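Local coordinates for cystathionine beta-lyase family protein, YNBB B.subtilis ortholog (Clostridium acetobutylicum, PDB 3HVY) that probably acts as a pyridoxal-phosphate-dependent carbon-sulfur lyase of the cystathionine beta-lyase type, with a putative role in aluminium resistance, at residues D[201-206]-D[233-238]; D[180-185]-D[192-197]; D[107-112]-D[214-219]; D[121-126]-D[160-165]. All coordinates share one frame; numbering follows the deposited sequence.

Contact 1. Residues D[201-206]-D[233-238]; sequences EIIKSI and VGADII
I203 carries the whole contact from the helix, pressing its side chain against the main chain of V233, G234 and A235. Its chain is extended: CG1 stands anti to the carbonyl carbon and CD1 continues straight out (chi1 -65°, chi2 -179°), which sends the terminal methyl away from the helix axis and onto the turn. There I203 CD1 lies 3.4 Å from V233 O and 3.6 Å from A235 N, so a methyl group meets peptide atoms and the contact is one of van der Waals packing. The second branch follows the same peptides: I203 CG2 is 3.9 Å from G234 O. Apolar side-chain contact is slight, as the closest such pair, I203 CD1 and A235 CB, is 4.5 Å apart.

The backbones come nearest where G234 faces I203, their CA atoms 6.3 Å apart. Glycine permits this: at its backbone angles (phi 108°) a beta carbon would fall about 2.7 Å from I203 CG2 and press on V233 O. Beyond the pair, I203 also packs on V215, and D236 fixes the end of the turn through OD2, which takes a hydrogen bond from V215 N and forms a salt bridge with R207. Helix 196-207 thus lies against strand 214-218 and the turn that enters strand 237-241, a layer of helix on sheet characteristic of the large alpha/beta domain of fold-type I pyridoxal-phosphate enzymes.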
loop_
_atom_site.group_PDB
_atom_site.type_symbol
_atom_site.label_atom_id
_atom_site.label_comp_id
_atom_site.label_asym_id
_atom_site.label_seq_id
_atom_site.Cartn_x
_atom_site.Cartn_y
_atom_site.Cartn_z
ATOM N N GLU D 201 34.082 22.683 15.796
ATOM C CA GLU D 201 34.773 23.585 16.718
ATOM C C GLU D 201 33.925 23.982 17.917
ATOM O O GLU D 201 34.444 24.134 19.010
ATOM C CB GLU D 201 35.244 24.841 15.988
ATOM C CG GLU D 201 36.323 24.527 15.004
ATOM C CD GLU D 201 37.524 23.804 15.667
ATOM O OE1 GLU D 201 38.035 24.334 16.688
ATOM O OE2 GLU D 201 37.930 22.708 15.177
ATOM N N ILE D 202 32.638 24.179 17.707
ATOM C CA ILE D 202 31.724 24.441 18.793
ATOM C C ILE D 202 31.772 23.280 19.784
ATOM O O ILE D 202 31.864 23.476 21.019
ATOM C CB ILE D 202 30.295 24.655 18.237
ATOM C CG1 ILE D 202 30.223 26.020 17.517
ATOM C CG2 ILE D 202 29.259 24.589 19.337
ATOM C CD1 ILE D 202 29.058 26.167 16.517
ATOM N N ILE D 203 31.751 22.064 19.252
ATOM C CA ILE D 203 31.689 20.885 20.125
ATOM C C ILE D 203 33.009 20.719 20.867
ATOM O O ILE D 203 33.013 20.468 22.057
ATOM C CB ILE D 203 31.292 19.605 19.358
ATOM C CG1 ILE D 203 29.865 19.762 18.824
ATOM C CG2 ILE D 203 31.394 18.393 20.283
ATOM C CD1 ILE D 203 29.261 18.576 18.047
ATOM N N LYS D 204 34.113 20.890 20.144
ATOM C CA LYS D 204 35.463 20.833 20.715
ATOM C C LYS D 204 35.573 21.839 21.846
ATOM O O LYS D 204 36.148 21.541 22.885
ATOM C CB LYS D 204 36.490 21.090 19.600
ATOM C CG LYS D 204 37.884 20.709 19.900
ATOM C CD LYS D 204 38.794 20.660 18.668
ATOM C CE LYS D 204 40.285 20.570 19.171
ATOM N NZ LYS D 204 41.330 20.322 18.107
ATOM N N SER D 205 34.990 23.023 21.697
ATOM C CA SER D 205 34.988 23.976 22.805
ATOM C C SER D 205 34.153 23.522 23.973
ATOM O O SER D 205 34.532 23.742 25.121
ATOM C CB SER D 205 34.442 25.347 22.384
ATOM O OG SER D 205 35.343 25.977 21.512
ATOM N N ILE D 206 32.970 22.977 23.695
ATOM C CA ILE D 206 32.130 22.449 24.758
ATOM C C ILE D 206 32.916 21.369 25.523
ATOM O O ILE D 206 32.918 21.363 26.750
ATOM C CB ILE D 206 30.786 21.906 24.216
ATOM C CG1 ILE D 206 29.892 23.067 23.776
ATOM C CG2 ILE D 206 30.016 21.014 25.272
ATOM C CD1 ILE D 206 28.795 22.629 22.819
ATOM N N VAL D 233 31.532 14.618 14.079
ATOM C CA VAL D 233 32.357 15.625 14.773
ATOM C C VAL D 233 31.905 15.878 16.216
ATOM O O VAL D 233 32.010 16.983 16.731
ATOM C CB VAL D 233 32.455 16.943 13.901
ATOM C CG1 VAL D 233 33.184 16.630 12.559
ATOM C CG2 VAL D 233 31.135 17.504 13.634
ATOM N N GLY D 234 31.316 14.857 16.839
ATOM C CA GLY D 234 30.997 14.888 18.273
ATOM C C GLY D 234 29.558 15.028 18.700
ATOM O O GLY D 234 29.292 15.138 19.886
ATOM N N ALA D 235 28.622 15.090 17.768
ATOM C CA ALA D 235 27.242 15.165 18.147
ATOM C C ALA D 235 26.872 13.844 18.823
ATOM O O ALA D 235 27.245 12.770 18.328
ATOM C CB ALA D 235 26.324 15.421 16.888
ATOM N N ASP D 236 26.122 13.920 19.927
ATOM C CA ASP D 236 25.615 12.737 20.640
ATOM C C ASP D 236 24.326 12.179 20.069
ATOM O O ASP D 236 24.038 11.011 20.201
ATOM C CB ASP D 236 25.374 13.078 22.098
ATOM C CG ASP D 236 26.669 13.362 22.849
ATOM O OD1 ASP D 236 27.598 12.552 22.734
ATOM O OD2 ASP D 236 26.742 14.402 23.536
ATOM N N ILE D 237 23.537 13.037 19.453
ATOM C CA ILE D 237 22.281 12.670 18.914
ATOM C C ILE D 237 21.863 13.719 17.894
ATOM O O ILE D 237 22.112 14.926 18.050
ATOM C CB ILE D 237 21.226 12.443 20.041
ATOM C CG1 ILE D 237 19.900 11.950 19.468
ATOM C CG2 ILE D 237 21.097 13.653 20.974
ATOM C CD1 ILE D 237 18.833 11.525 20.547
ATOM N N ILE D 238 21.280 13.225 16.813
ATOM C CA ILE D 238 20.776 14.079 15.725
ATOM C C ILE D 238 19.366 13.609 15.347
ATOM O O ILE D 238 18.970 12.506 15.704
ATOM C CB ILE D 238 21.701 14.075 14.490
ATOM C CG1 ILE D 238 21.723 12.703 13.791
ATOM C CG2 ILE D 238 23.123 14.493 14.861
ATOM C CD1 ILE D 238 22.516 12.714 12.469
#

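Contact 2. Residues D[180-185]-D[192-197]; sequences IHIQRS and KSLRIA
R184 NH1 is gripped by two acceptors, the carboxylate E229 (OE1, a salt bridge) and N219 OD1, while I196 from across the contact packs over the same guanidinium group. I196 CD1 stands 3.7 Å from R184 CZ, over the centre of one face. The arginine reaches this point fully extended, with CG anti to the backbone N (chi1 178°), and a further bond from NH2 to T331 OG1 helps fix the rotation of the plane.

Between the main chains, L194 N donates to R184 O at 2.9 Å. This bond lies where strand 177-183 has ended and the chain turns back toward helix 196-207, whose N-cap position is R195: the opening of the beta-alpha-beta unit completed by strand 214-218. On the apolar side L194 crosses I182 at about a right angle, L194 CD1 lying 3.7 Å from I182 CG2.

S193 and S185 meet at the other end, S193 OG being 3.5 Å from S185 CA. Both hydroxyls bond to D332 OD2, and S193 OG also pairs with T186 N. Q183 NE2 adds a fairly straight bond to S185 O (2.9 Å, 159° at the hydrogen), with the oxygen nearly in its amide plane.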
loop_
_atom_site.group_PDB
_atom_site.type_symbol
_atom_site.label_atom_id
_atom_site.label_comp_id
_atom_site.label_asym_id
_atom_site.label_seq_id
_atom_site.Cartn_x
_atom_site.Cartn_y
_atom_site.Cartn_z
ATOM N N ILE D 180 22.507 20.447 25.115
ATOM C CA ILE D 180 22.788 21.590 24.271
ATOM C C ILE D 180 22.206 21.265 22.889
ATOM O O ILE D 180 22.460 20.177 22.304
ATOM C CB ILE D 180 24.306 21.848 24.199
ATOM C CG1 ILE D 180 24.768 22.505 25.515
ATOM C CG2 ILE D 180 24.701 22.683 22.980
ATOM C CD1 ILE D 180 26.219 22.826 25.554
ATOM N N HIS D 181 21.419 22.211 22.412
ATOM C CA HIS D 181 20.746 22.144 21.133
ATOM C C HIS D 181 21.411 23.066 20.106
ATOM O O HIS D 181 21.537 24.269 20.333
ATOM C CB HIS D 181 19.277 22.490 21.368
ATOM C CG HIS D 181 18.535 22.902 20.130
ATOM N ND1 HIS D 181 18.009 24.162 19.982
ATOM C CD2 HIS D 181 18.262 22.240 18.985
ATOM C CE1 HIS D 181 17.427 24.250 18.796
ATOM N NE2 HIS D 181 17.598 23.105 18.158
ATOM N N ILE D 182 21.915 22.461 19.026
ATOM C CA ILE D 182 22.497 23.185 17.899
ATOM C C ILE D 182 21.537 22.980 16.715
ATOM O O ILE D 182 21.128 21.876 16.434
ATOM C CB ILE D 182 23.883 22.653 17.534
ATOM C CG1 ILE D 182 24.829 22.805 18.747
ATOM C CG2 ILE D 182 24.439 23.339 16.255
ATOM C CD1 ILE D 182 26.248 22.218 18.561
ATOM N N GLN D 183 21.158 24.057 16.055
ATOM C CA GLN D 183 20.403 23.968 14.770
ATOM C C GLN D 183 21.403 24.170 13.593
ATOM O O GLN D 183 22.036 25.218 13.477
ATOM C CB GLN D 183 19.359 25.057 14.778
ATOM C CG GLN D 183 18.388 25.020 13.635
ATOM C CD GLN D 183 17.266 26.013 13.833
ATOM O OE1 GLN D 183 16.570 25.986 14.861
ATOM N NE2 GLN D 183 17.063 26.898 12.841
ATOM N N ARG D 184 21.546 23.173 12.730
ATOM C CA ARG D 184 22.480 23.259 11.605
ATOM C C ARG D 184 22.011 24.269 10.546
ATOM O O ARG D 184 22.751 25.174 10.156
ATOM C CB ARG D 184 22.667 21.874 10.995
ATOM C CG ARG D 184 23.571 21.833 9.786
ATOM C CD ARG D 184 23.826 20.354 9.370
ATOM N NE ARG D 184 24.653 20.291 8.193
ATOM C CZ ARG D 184 25.032 19.156 7.601
ATOM N NH1 ARG D 184 24.644 17.971 8.072
ATOM N NH2 ARG D 184 25.774 19.213 6.520
ATOM N N SER D 185 20.771 24.104 10.088
ATOM C CA SER D 185 20.184 24.994 9.088
ATOM C C SER D 185 19.571 26.258 9.717
ATOM O O SER D 185 18.796 26.175 10.665
ATOM C CB SER D 185 19.123 24.216 8.299
ATOM O OG SER D 185 18.588 24.991 7.260
ATOM N N LYS D 192 24.230 32.604 7.320
ATOM C CA LYS D 192 24.587 31.320 6.737
ATOM C C LYS D 192 24.440 30.158 7.750
ATOM O O LYS D 192 24.781 30.285 8.926
ATOM C CB LYS D 192 26.009 31.366 6.224
ATOM C CG LYS D 192 26.176 32.287 5.000
ATOM C CD LYS D 192 27.575 32.215 4.369
ATOM C CE LYS D 192 28.642 32.912 5.200
ATOM N NZ LYS D 192 29.925 32.230 4.950
ATOM N N SER D 193 23.910 29.041 7.267
ATOM C CA SER D 193 23.760 27.828 8.042
ATOM C C SER D 193 25.123 27.338 8.474
ATOM O O SER D 193 26.125 27.596 7.810
ATOM C CB SER D 193 23.048 26.787 7.214
ATOM O OG SER D 193 21.722 27.196 6.886
ATOM N N LEU D 194 25.154 26.644 9.609
ATOM C CA LEU D 194 26.410 26.232 10.242
ATOM C C LEU D 194 27.033 25.043 9.560
ATOM O O LEU D 194 26.433 23.973 9.481
ATOM C CB LEU D 194 26.163 25.804 11.689
ATOM C CG LEU D 194 26.247 26.728 12.859
ATOM C CD1 LEU D 194 26.128 25.786 14.051
ATOM C CD2 LEU D 194 27.585 27.526 12.870
ATOM N N ARG D 195 28.253 25.210 9.089
ATOM C CA ARG D 195 28.959 24.108 8.415
ATOM C C ARG D 195 29.476 23.040 9.407
ATOM O O ARG D 195 29.709 23.301 10.578
ATOM C CB ARG D 195 30.141 24.703 7.673
ATOM C CG ARG D 195 29.784 25.683 6.558
ATOM C CD ARG D 195 29.833 24.952 5.266
ATOM N NE ARG D 195 31.237 24.713 4.929
ATOM C CZ ARG D 195 31.663 23.866 3.993
ATOM N NH1 ARG D 195 30.813 23.155 3.278
ATOM N NH2 ARG D 195 32.959 23.745 3.768
ATOM N N ILE D 196 29.763 21.844 8.906
ATOM C CA ILE D 196 30.195 20.808 9.790
ATOM C C ILE D 196 31.470 21.186 10.531
ATOM O O ILE D 196 31.611 20.875 11.721
ATOM C CB ILE D 196 30.381 19.452 9.053
ATOM C CG1 ILE D 196 29.039 18.911 8.562
ATOM C CG2 ILE D 196 31.175 18.480 9.949
ATOM C CD1 ILE D 196 28.036 18.526 9.642
ATOM N N ALA D 197 32.395 21.872 9.856
ATOM C CA ALA D 197 33.659 22.302 10.512
ATOM C C ALA D 197 33.394 23.308 11.603
ATOM O O ALA D 197 34.125 23.347 12.608
ATOM C CB ALA D 197 34.703 22.860 9.485
#

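Contact 3. Residues D[107-112]-D[214-219]; sequences AALFGN and IVFVDN
A108 and L109 of helix 101-111, and N112 just past its end, pack on F216 and I214 of strand 214-218, placing the helix on one face of the mixed, mainly parallel sheet of the fold-type I large domain. The strand side chains that point at the helix are the alternate ones, I214 and F216, as expected for an extended strand.

The apolar contacts centre on the F216 ring, which two helix side chains approach obliquely. A108 CB lies 3.7 Å from F216 CE1, and L109 CD2 lies 3.8 Å from F216 CD2, so the two methyls touch different sides of the ring's perimeter. F216 holds its CG anti to the backbone N (chi1 172°), a setting that carries the ring off the strand toward the helix. Taken as whole side chains, L109 and F216 cross at about a right angle. Neighbouring strands complete the packing, with L179, I237 and A239 also touching F216.

The polar interactions lie at the margins. D218, at the strand's C-terminal end, bonds through OD2 to N1 of the lysine-bound pyridoxal phosphate at position 244, the aspartate-pyridine pair familiar from this enzyme class; its backbone N sits 3.9 Å above the F216 ring, offset toward the rim. At the helix end, N112 ND2 bonds back to A108 O at 3.1 Å, nearly straight (162°) and on a carbonyl lone pair, and also to Y263 O.

With its amide so tied down, N112 presents its aliphatic carbon to the strand: N112 CB is 4.0 Å from I214 CD1.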
loop_
_atom_site.group_PDB
_atom_site.type_symbol
_atom_site.label_atom_id
_atom_site.label_comp_id
_atom_site.label_asym_id
_atom_site.label_seq_id
_atom_site.Cartn_x
_atom_site.Cartn_y
_atom_site.Cartn_z
ATOM N N ALA D 107 10.945 14.492 19.965
ATOM C CA ALA D 107 11.077 13.222 20.653
ATOM C C ALA D 107 12.517 13.084 21.209
ATOM O O ALA D 107 12.729 12.543 22.299
ATOM C CB ALA D 107 10.741 12.071 19.704
ATOM N N ALA D 108 13.508 13.540 20.440
ATOM C CA ALA D 108 14.905 13.492 20.870
ATOM C C ALA D 108 15.103 14.367 22.115
ATOM O O ALA D 108 15.795 13.967 23.036
ATOM C CB ALA D 108 15.856 13.896 19.759
ATOM N N LEU D 109 14.432 15.526 22.169
ATOM C CA LEU D 109 14.517 16.405 23.310
ATOM C C LEU D 109 13.758 15.872 24.524
ATOM O O LEU D 109 14.356 15.687 25.585
ATOM C CB LEU D 109 14.046 17.813 22.944
ATOM C CG LEU D 109 14.864 18.491 21.814
ATOM C CD1 LEU D 109 14.131 19.761 21.286
ATOM C CD2 LEU D 109 16.276 18.761 22.327
ATOM N N PHE D 110 12.460 15.595 24.365
ATOM C CA PHE D 110 11.655 15.083 25.462
ATOM C C PHE D 110 12.292 13.861 26.073
ATOM O O PHE D 110 12.435 13.765 27.273
ATOM C CB PHE D 110 10.228 14.749 25.042
ATOM C CG PHE D 110 9.280 15.887 25.175
ATOM C CD1 PHE D 110 8.758 16.220 26.408
ATOM C CD2 PHE D 110 8.896 16.627 24.064
ATOM C CE1 PHE D 110 7.877 17.311 26.560
ATOM C CE2 PHE D 110 8.022 17.738 24.217
ATOM C CZ PHE D 110 7.514 18.055 25.467
ATOM N N GLY D 111 12.719 12.936 25.243
ATOM C CA GLY D 111 13.261 11.708 25.781
ATOM C C GLY D 111 14.481 11.848 26.660
ATOM O O GLY D 111 14.692 11.034 27.588
ATOM N N ASN D 112 15.269 12.882 26.398
ATOM C CA ASN D 112 16.551 13.078 27.062
ATOM C C ASN D 112 16.580 14.181 28.094
ATOM O O ASN D 112 17.638 14.626 28.519
ATOM C CB ASN D 112 17.634 13.208 25.980
ATOM C CG ASN D 112 17.970 11.855 25.336
ATOM O OD1 ASN D 112 18.557 11.030 25.996
ATOM N ND2 ASN D 112 17.545 11.602 24.052
ATOM N N ILE D 214 24.763 16.438 26.801
ATOM C CA ILE D 214 24.337 15.895 25.521
ATOM C C ILE D 214 24.377 16.958 24.438
ATOM O O ILE D 214 23.752 17.992 24.547
ATOM C CB ILE D 214 22.874 15.295 25.619
ATOM C CG1 ILE D 214 22.829 14.281 26.787
ATOM C CG2 ILE D 214 22.448 14.716 24.266
ATOM C CD1 ILE D 214 21.424 13.754 27.191
ATOM N N VAL D 215 25.114 16.719 23.375
ATOM C CA VAL D 215 25.086 17.634 22.246
ATOM C C VAL D 215 24.149 17.080 21.157
ATOM O O VAL D 215 24.427 16.044 20.520
ATOM C CB VAL D 215 26.481 17.909 21.718
ATOM C CG1 VAL D 215 26.384 18.679 20.391
ATOM C CG2 VAL D 215 27.307 18.630 22.782
ATOM N N PHE D 216 23.020 17.764 21.011
ATOM C CA PHE D 216 21.979 17.475 20.041
ATOM C C PHE D 216 22.051 18.427 18.867
ATOM O O PHE D 216 22.136 19.659 19.063
ATOM C CB PHE D 216 20.579 17.578 20.676
ATOM C CG PHE D 216 19.466 17.479 19.664
ATOM C CD1 PHE D 216 19.204 16.277 19.000
ATOM C CD2 PHE D 216 18.690 18.558 19.370
ATOM C CE1 PHE D 216 18.177 16.207 18.035
ATOM C CE2 PHE D 216 17.685 18.461 18.428
ATOM C CZ PHE D 216 17.457 17.286 17.760
ATOM N N VAL D 217 22.071 17.872 17.649
ATOM C CA VAL D 217 21.977 18.718 16.406
ATOM C C VAL D 217 20.732 18.381 15.549
ATOM O O VAL D 217 20.544 17.248 15.135
ATOM C CB VAL D 217 23.233 18.574 15.540
ATOM C CG1 VAL D 217 23.267 19.553 14.325
ATOM C CG2 VAL D 217 24.480 18.771 16.417
ATOM N N ASP D 218 19.882 19.376 15.342
ATOM C CA ASP D 218 18.782 19.324 14.379
ATOM C C ASP D 218 19.456 19.316 13.020
ATOM O O ASP D 218 20.049 20.327 12.622
ATOM C CB ASP D 218 17.926 20.566 14.572
ATOM C CG ASP D 218 16.862 20.738 13.499
ATOM O OD1 ASP D 218 16.860 19.938 12.533
ATOM O OD2 ASP D 218 16.052 21.719 13.614
ATOM N N ASN D 219 19.430 18.166 12.335
ATOM C CA ASN D 219 20.206 17.991 11.089
ATOM C C ASN D 219 19.371 18.221 9.829
ATOM O O ASN D 219 19.809 17.902 8.742
ATOM C CB ASN D 219 20.767 16.572 11.039
ATOM C CG ASN D 219 22.000 16.481 10.214
ATOM O OD1 ASN D 219 22.789 17.433 10.182
ATOM N ND2 ASN D 219 22.193 15.329 9.505
#

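Contact 4. Residues D[121-126]-D[160-165]; sequences SICGMP and GKVDIN
C123 and V162 bring their CA atoms within 5.7 Å at an inverse gamma turn centred on D163 (phi -85°, psi 76°), which is closed by a weak bond from I164 N to V162 O.

V162 supplies the side chain of the second segment that does the touching. Its two methyls straddle the I122 carbonyl oxygen: V162 CG1 is 3.6 Å and V162 CG2 3.8 Å from I122 O. CG1, anti to the backbone N (chi1 169°), continues to I122 CD1 at 4.2 Å, whereas CG2 turns to C123 SG at 4.1 Å.

The contact joins the loop after strand 118-121 to the N-terminus of helix 164-173, where D163 is the N-cap residue; its carboxylate caps a backbone N a little further on, and its OD2 also bonds T166 OG1. I202 of helix 196-207 touches both I122 and V162, so three elements of the alpha/beta domain share this apolar patch.

One water bridges the two backbones: it accepts from D163 N at 2.7 Å and is placed to donate to I122 O at 2.6 Å, though it has more acceptors in reach than protons, so that bond is likely rather than certain.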
loop_
_atom_site.group_PDB
_atom_site.type_symbol
_atom_site.label_atom_id
_atom_site.label_comp_id
_atom_site.label_asym_id
_atom_site.label_seq_id
_atom_site.Cartn_x
_atom_site.Cartn_y
_atom_site.Cartn_z
ATOM N N SER D 121 19.767 26.223 24.016
ATOM C CA SER D 121 19.931 26.437 22.587
ATOM C C SER D 121 21.090 27.429 22.413
ATOM O O SER D 121 21.121 28.480 23.065
ATOM C CB SER D 121 18.666 27.012 21.937
ATOM O OG SER D 121 17.650 26.043 21.851
ATOM N N ILE D 122 22.029 27.107 21.545
ATOM C CA ILE D 122 23.192 27.956 21.398
ATOM C C ILE D 122 23.344 28.727 20.065
ATOM O O ILE D 122 24.277 29.526 19.931
ATOM C CB ILE D 122 24.483 27.252 21.796
ATOM C CG1 ILE D 122 24.809 26.118 20.816
ATOM C CG2 ILE D 122 24.422 26.786 23.288
ATOM C CD1 ILE D 122 26.264 25.549 20.982
ATOM N N CYS D 123 22.396 28.555 19.148
ATOM C CA CYS D 123 22.392 29.244 17.880
ATOM C C CYS D 123 21.279 30.293 17.818
ATOM O O CYS D 123 20.672 30.473 16.772
ATOM C CB CYS D 123 22.157 28.237 16.761
ATOM S SG CYS D 123 23.329 26.916 16.738
ATOM N N GLY D 124 20.986 30.971 18.920
ATOM C CA GLY D 124 19.878 31.924 18.929
ATOM C C GLY D 124 18.505 31.246 18.930
ATOM O O GLY D 124 18.371 30.093 19.311
HETATM N N MSE D 125 17.480 32.000 18.543
HETATM C CA MSE D 125 16.080 31.538 18.510
HETATM C C MSE D 125 15.893 30.304 17.616
HETATM O O MSE D 125 16.362 30.261 16.477
HETATM C CB MSE D 125 15.170 32.669 18.018
HETATM C CG MSE D 125 13.637 32.507 18.318
HETATM SE SE MSE D 125 13.264 32.380 20.217
HETATM C CE MSE D 125 14.321 33.873 20.902
ATOM N N PRO D 126 15.259 29.261 18.155
ATOM C CA PRO D 126 15.021 28.104 17.344
ATOM C C PRO D 126 13.930 28.343 16.316
ATOM O O PRO D 126 13.175 29.315 16.436
ATOM C CB PRO D 126 14.535 27.054 18.353
ATOM C CG PRO D 126 14.766 27.587 19.654
ATOM C CD PRO D 126 14.815 29.068 19.542
ATOM N N GLY D 160 27.028 37.620 14.710
ATOM C CA GLY D 160 26.561 36.592 13.757
ATOM C C GLY D 160 27.073 35.160 13.900
ATOM O O GLY D 160 26.770 34.296 13.055
ATOM N N LYS D 161 27.802 34.901 14.983
ATOM C CA LYS D 161 28.433 33.622 15.229
ATOM C C LYS D 161 28.007 33.100 16.617
ATOM O O LYS D 161 27.606 33.856 17.482
ATOM C CB LYS D 161 29.959 33.785 15.134
ATOM N N VAL D 162 28.049 31.792 16.796
ATOM C CA VAL D 162 27.755 31.199 18.090
ATOM C C VAL D 162 28.712 31.794 19.138
ATOM O O VAL D 162 29.928 31.829 18.929
ATOM C CB VAL D 162 27.902 29.687 18.030
ATOM C CG1 VAL D 162 27.862 29.104 19.426
ATOM C CG2 VAL D 162 26.789 29.107 17.124
ATOM N N ASP D 163 28.141 32.269 20.242
ATOM C CA ASP D 163 28.880 32.912 21.320
ATOM C C ASP D 163 29.411 31.837 22.252
ATOM O O ASP D 163 28.894 31.589 23.354
ATOM C CB ASP D 163 27.954 33.867 22.061
ATOM C CG ASP D 163 28.670 34.684 23.110
ATOM O OD1 ASP D 163 29.910 34.534 23.307
ATOM O OD2 ASP D 163 27.958 35.458 23.785
ATOM N N ILE D 164 30.454 31.195 21.771
ATOM C CA ILE D 164 31.040 30.079 22.435
ATOM C C ILE D 164 31.532 30.429 23.836
ATOM O O ILE D 164 31.482 29.595 24.723
ATOM C CB ILE D 164 32.147 29.450 21.535
ATOM C CG1 ILE D 164 32.329 27.956 21.846
ATOM C CG2 ILE D 164 33.443 30.184 21.720
ATOM C CD1 ILE D 164 31.030 27.124 21.911
ATOM N N ASN D 165 31.957 31.667 24.076
ATOM C CA ASN D 165 32.351 32.027 25.415
ATOM C C ASN D 165 31.202 32.083 26.410
ATOM O O ASN D 165 31.381 31.719 27.557
ATOM C CB ASN D 165 33.128 33.351 25.443
ATOM C CG ASN D 165 34.558 33.210 24.882
ATOM O OD1 ASN D 165 35.080 32.104 24.674
ATOM N ND2 ASN D 165 35.191 34.351 24.636
HETATM O O HOH W 1 25.490 31.754 20.321
#

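Contacts 2 and 3 are buried, whereas contacts 1 and 4 are only partly so, their centres each about 19 Å from the chain centre. Contacts 1 and 2 share helix 196-207, and I202 there also meets I122 and V162 of contact 4, so contacts 1, 2 and 4 meet around that helix. Contact 3 lies on the other face of the sheet, about 7 Å from contact 4 at the nearest atoms, and is tied to contact 2 by backbone bonds from I180 to I214 and F216. The chemistry follows position: contact 2, at a strand's C-terminal end, is polar; contact 1 sets a methyl against peptides, contact 3 packs a ring, and contact 4 includes a bridging water.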